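Local coordinates for ornithine carbamoyltransferase (Gloeobacter violaceus, PDB 3GD5), which probably catalyses the transfer of the carbamoyl group from carbamoyl phosphate to ornithine, giving citrulline on the pathway to arginine, at residues Ala25-His28 against Ala29-Leu33; Leu273-Arg277 against Gly278-Thr282. All coordinates share one frame; numbering follows the deposited sequence.

Overall arrangement
Contact 1 joins successive turns of helix 24-39 in the carbamoyl-phosphate binding part of the chain, whereas contact 2 is a tight loop after strand 268-271 in the ornithine-binding part. They lie on opposite sides of the chain's centre, with their own centres 31 Å apart and nearest atoms about 17 Å apart, so they do not touch. Contact 2 is beside the probable active site: Leu273 probably binds carbamoyl phosphate, as in related enzymes, and the side chain of Pro274 is about 6 Å from that of Asp232, a likely ornithine ligand. Contact 1 comes near the site through Leu30, whose side chain is about 7 Å from that of Cys139, which by similarity binds carbamoyl phosphate.

Contact 1. Residues Ala25-His28 against Ala29-Leu33; sequences AQLH and ALLTL
Helix 24-39, in the carbamoyl-phosphate binding domain, carries Leu27 and Leu31 one turn apart on the same flank, and Thr32 a turn beyond His28. Successive i to i+4 bonds hold the backbone: Ala29 N to Ala25 O, Leu30 N to Gln26 O, and Leu31 N to Leu27 O at 2.9 Å. His28 O takes two donors from one residue. Thr32 N reaches His28 O at 2.7 Å, close to the line of the carbonyl bond, and Thr32 OG1 reaches the same His28 O at 3.0 Å from above the carbonyl plane, 44° out of it. This second bond is possible because OG1 stands beside its own backbone N (chi1 -65°), which lets an exposed threonine turn its hydroxyl back on the helix. The leucines cross obliquely, with Leu27 CG 4.2 Å from Leu31 CD1, while Leu31 CG rests 3.2 Å from Leu27 O. Branched aliphatic chains suit this flank, since they must meet other helices as well as each other. The His28 ring instead bonds through ND1 to Glu24 O. Leu27 and Leu31 both pack on Leu145 of helix 138-152, Leu27 also touches helix 168-180, and Leu30 lies against Ala306, Val307 and Ala310 of helix 293-312.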
loop_
_atom_site.group_PDB
_atom_site.type_symbol
_atom_site.label_atom_id
_atom_site.label_comp_id
_atom_site.label_asym_id
_atom_site.label_seq_id
_atom_site.Cartn_x
_atom_site.Cartn_y
_atom_site.Cartn_z
ATOM N N ALA A 25 12.655 30.602 -36.739
ATOM C CA ALA A 25 13.939 31.226 -36.426
ATOM C C ALA A 25 14.504 30.827 -35.063
ATOM O O ALA A 25 15.695 30.575 -34.915
ATOM C CB ALA A 25 13.804 32.744 -36.506
ATOM N N GLN A 26 13.649 30.780 -34.057
ATOM C CA GLN A 26 14.105 30.424 -32.727
ATOM C C GLN A 26 14.519 28.950 -32.647
ATOM O O GLN A 26 15.480 28.601 -31.955
ATOM C CB GLN A 26 13.002 30.760 -31.729
ATOM C CG GLN A 26 12.593 32.226 -31.831
ATOM C CD GLN A 26 11.402 32.583 -30.969
ATOM O OE1 GLN A 26 10.325 32.006 -31.115
ATOM N NE2 GLN A 26 11.587 33.545 -30.069
ATOM N N LEU A 27 13.821 28.093 -33.383
ATOM C CA LEU A 27 14.138 26.675 -33.375
ATOM C C LEU A 27 15.529 26.420 -33.939
ATOM O O LEU A 27 16.300 25.627 -33.380
ATOM C CB LEU A 27 13.092 25.889 -34.170
ATOM C CG LEU A 27 13.292 24.368 -34.224
ATOM C CD1 LEU A 27 13.452 23.811 -32.807
ATOM C CD2 LEU A 27 12.107 23.721 -34.940
ATOM N N HIS A 28 15.857 27.090 -35.044
ATOM C CA HIS A 28 17.170 26.918 -35.664
ATOM C C HIS A 28 18.286 27.400 -34.745
ATOM O O HIS A 28 19.316 26.734 -34.594
ATOM C CB HIS A 28 17.241 27.657 -37.005
ATOM C CG HIS A 28 16.469 26.993 -38.103
ATOM N ND1 HIS A 28 15.181 27.357 -38.438
ATOM C CD2 HIS A 28 16.786 25.953 -38.912
ATOM C CE1 HIS A 28 14.738 26.568 -39.402
ATOM N NE2 HIS A 28 15.692 25.707 -39.706
ATOM N N ALA A 29 18.084 28.558 -34.126
ATOM C CA ALA A 29 19.085 29.098 -33.214
ATOM C C ALA A 29 19.362 28.067 -32.120
ATOM O O ALA A 29 20.515 27.743 -31.819
ATOM C CB ALA A 29 18.584 30.396 -32.601
ATOM N N LEU A 30 18.285 27.547 -31.541
ATOM C CA LEU A 30 18.371 26.547 -30.485
ATOM C C LEU A 30 19.191 25.358 -30.976
ATOM O O LEU A 30 20.146 24.939 -30.318
ATOM C CB LEU A 30 16.966 26.088 -30.100
ATOM C CG LEU A 30 16.862 25.241 -28.836
ATOM C CD1 LEU A 30 17.409 26.030 -27.647
ATOM C CD2 LEU A 30 15.411 24.856 -28.610
ATOM N N LEU A 31 18.818 24.834 -32.142
ATOM C CA LEU A 31 19.512 23.697 -32.737
ATOM C C LEU A 31 20.989 24.007 -32.976
ATOM O O LEU A 31 21.857 23.149 -32.779
ATOM C CB LEU A 31 18.838 23.295 -34.055
ATOM C CG LEU A 31 17.432 22.692 -33.942
ATOM C CD1 LEU A 31 16.846 22.456 -35.328
ATOM C CD2 LEU A 31 17.505 21.378 -33.174
ATOM N N THR A 32 21.275 25.236 -33.394
ATOM C CA THR A 32 22.655 25.642 -33.643
ATOM C C THR A 32 23.410 25.712 -32.319
ATOM O O THR A 32 24.549 25.254 -32.212
ATOM C CB THR A 32 22.719 27.026 -34.356
ATOM O OG1 THR A 32 22.133 26.919 -35.663
ATOM C CG2 THR A 32 24.161 27.498 -34.496
ATOM N N LEU A 33 22.771 26.287 -31.308
ATOM C CA LEU A 33 23.397 26.392 -29.995
ATOM C C LEU A 33 23.727 24.995 -29.453
ATOM O O LEU A 33 24.822 24.752 -28.944
ATOM C CB LEU A 33 22.465 27.123 -29.024
ATOM C CG LEU A 33 22.989 27.261 -27.594
ATOM C CD1 LEU A 33 24.309 28.001 -27.604
ATOM C CD2 LEU A 33 21.965 27.990 -26.732
#

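Contact 2. Residues Leu273-Arg277 against Gly278-Thr282; sequences LPAHR and GEEIT
The carboxylates of Glu279 and Glu280 both come obliquely to the CB side of the His276 ring, their planes 75° and 77° from it. Glu279 OE1 comes within 3.4 Å of His276 CD2; its other oxygen, OE2, forms a salt bridge with Arg246. Glu280 folds back, with CG set between its backbone N and carbonyl carbon (chi1 75°) and the chain bent again at chi2. This brings Glu280 OE1 to 3.4 Å from His276 CB and sets Glu280 OE2 almost in line with the N-H of His276, a hydrogen bond whose modelled length of 2.5 Å is doubtful, since the place of Glu280 OE2 is less sure. An alanine in place of Glu280 is likely to leave His276 N without this acceptor and the loop less firmly closed. Ile281 CD1 meets Ala275 CB at 3.7 Å, a close approach that suits the small alanine. Arg277 extends outward to Asp283 and to Asp95 of a second subunit. The backbone bond from Glu279 N to His276 O, 2.9 Å, closes a type II beta turn, where Gly278 at the third position has angles at which a CB would strike Arg277 O. The turn follows the cis Leu273-Pro274 peptide of the His-Cys-Leu-Pro motif characteristic of ornithine carbamoyltransferases.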
loop_
_atom_site.group_PDB
_atom_site.type_symbol
_atom_site.label_atom_id
_atom_site.label_comp_id
_atom_site.label_asym_id
_atom_site.label_seq_id
_atom_site.Cartn_x
_atom_site.Cartn_y
_atom_site.Cartn_z
ATOM N N LEU A 273 12.089 5.998 -26.880
ATOM C CA LEU A 273 12.250 5.093 -25.726
ATOM C C LEU A 273 11.287 5.344 -24.558
ATOM O O LEU A 273 10.756 6.442 -24.411
ATOM C CB LEU A 273 13.695 5.137 -25.215
ATOM C CG LEU A 273 14.774 4.695 -26.216
ATOM C CD1 LEU A 273 16.148 4.826 -25.590
ATOM C CD2 LEU A 273 14.519 3.252 -26.656
ATOM N N PRO A 274 11.037 4.319 -23.715
ATOM C CA PRO A 274 11.588 2.961 -23.783
ATOM C C PRO A 274 10.925 2.222 -24.923
ATOM O O PRO A 274 9.903 2.671 -25.434
ATOM C CB PRO A 274 11.224 2.368 -22.418
ATOM C CG PRO A 274 9.908 3.017 -22.125
ATOM C CD PRO A 274 10.170 4.462 -22.528
ATOM N N ALA A 275 11.500 1.093 -25.321
ATOM C CA ALA A 275 10.935 0.314 -26.423
ATOM C C ALA A 275 10.376 -1.041 -25.989
ATOM O O ALA A 275 10.896 -1.675 -25.068
ATOM C CB ALA A 275 12.000 0.103 -27.492
ATOM N N HIS A 276 9.314 -1.481 -26.658
ATOM C CA HIS A 276 8.724 -2.781 -26.379
ATOM C C HIS A 276 8.998 -3.657 -27.601
ATOM O O HIS A 276 8.186 -3.695 -28.535
ATOM C CB HIS A 276 7.209 -2.682 -26.160
ATOM C CG HIS A 276 6.811 -1.785 -25.030
ATOM N ND1 HIS A 276 7.567 -1.644 -23.885
ATOM C CD2 HIS A 276 5.735 -0.977 -24.871
ATOM C CE1 HIS A 276 6.979 -0.781 -23.075
ATOM N NE2 HIS A 276 5.866 -0.362 -23.651
ATOM N N ARG A 277 10.140 -4.343 -27.607
ATOM C CA ARG A 277 10.497 -5.203 -28.729
ATOM C C ARG A 277 9.331 -6.124 -29.063
ATOM O O ARG A 277 8.642 -6.619 -28.173
ATOM C CB ARG A 277 11.743 -6.033 -28.399
ATOM C CG ARG A 277 13.005 -5.204 -28.213
ATOM C CD ARG A 277 14.149 -6.034 -27.619
ATOM N NE ARG A 277 15.089 -5.192 -26.886
ATOM C CZ ARG A 277 15.912 -4.320 -27.451
ATOM N NH1 ARG A 277 15.912 -4.182 -28.764
ATOM N NH2 ARG A 277 16.722 -3.579 -26.710
ATOM N N GLY A 278 9.098 -6.337 -30.352
ATOM C CA GLY A 278 7.999 -7.196 -30.753
ATOM C C GLY A 278 6.662 -6.490 -30.888
ATOM O O GLY A 278 5.691 -7.105 -31.330
ATOM N N GLU A 279 6.588 -5.218 -30.491
ATOM C CA GLU A 279 5.337 -4.460 -30.619
ATOM C C GLU A 279 5.517 -3.371 -31.655
ATOM O O GLU A 279 5.278 -3.596 -32.842
ATOM C CB GLU A 279 4.897 -3.817 -29.290
ATOM C CG GLU A 279 4.653 -4.810 -28.156
ATOM C CD GLU A 279 3.667 -4.302 -27.104
ATOM O OE1 GLU A 279 3.786 -3.141 -26.657
ATOM O OE2 GLU A 279 2.768 -5.078 -26.714
ATOM N N GLU A 280 5.960 -2.194 -31.214
ATOM C CA GLU A 280 6.152 -1.076 -32.126
ATOM C C GLU A 280 7.447 -1.188 -32.927
ATOM O O GLU A 280 7.618 -0.486 -33.920
ATOM C CB GLU A 280 6.118 0.254 -31.368
ATOM C CG GLU A 280 7.376 0.565 -30.564
ATOM C CD GLU A 280 7.416 -0.128 -29.205
ATOM O OE1 GLU A 280 6.437 -0.805 -28.828
ATOM O OE2 GLU A 280 8.437 0.020 -28.510
ATOM N N ILE A 281 8.360 -2.053 -32.488
ATOM C CA ILE A 281 9.619 -2.279 -33.202
ATOM C C ILE A 281 10.165 -3.671 -32.940
ATOM O O ILE A 281 9.846 -4.294 -31.935
ATOM C CB ILE A 281 10.731 -1.282 -32.814
ATOM C CG1 ILE A 281 10.492 -0.755 -31.407
ATOM C CG2 ILE A 281 10.845 -0.195 -33.849
ATOM C CD1 ILE A 281 10.681 -1.805 -30.339
ATOM N N THR A 282 10.999 -4.152 -33.852
ATOM C CA THR A 282 11.590 -5.472 -33.694
ATOM C C THR A 282 13.000 -5.309 -33.150
ATOM O O THR A 282 13.643 -4.275 -33.349
ATOM C CB THR A 282 11.649 -6.242 -35.045
ATOM O OG1 THR A 282 12.505 -5.550 -35.960
ATOM C CG2 THR A 282 10.267 -6.345 -35.659
#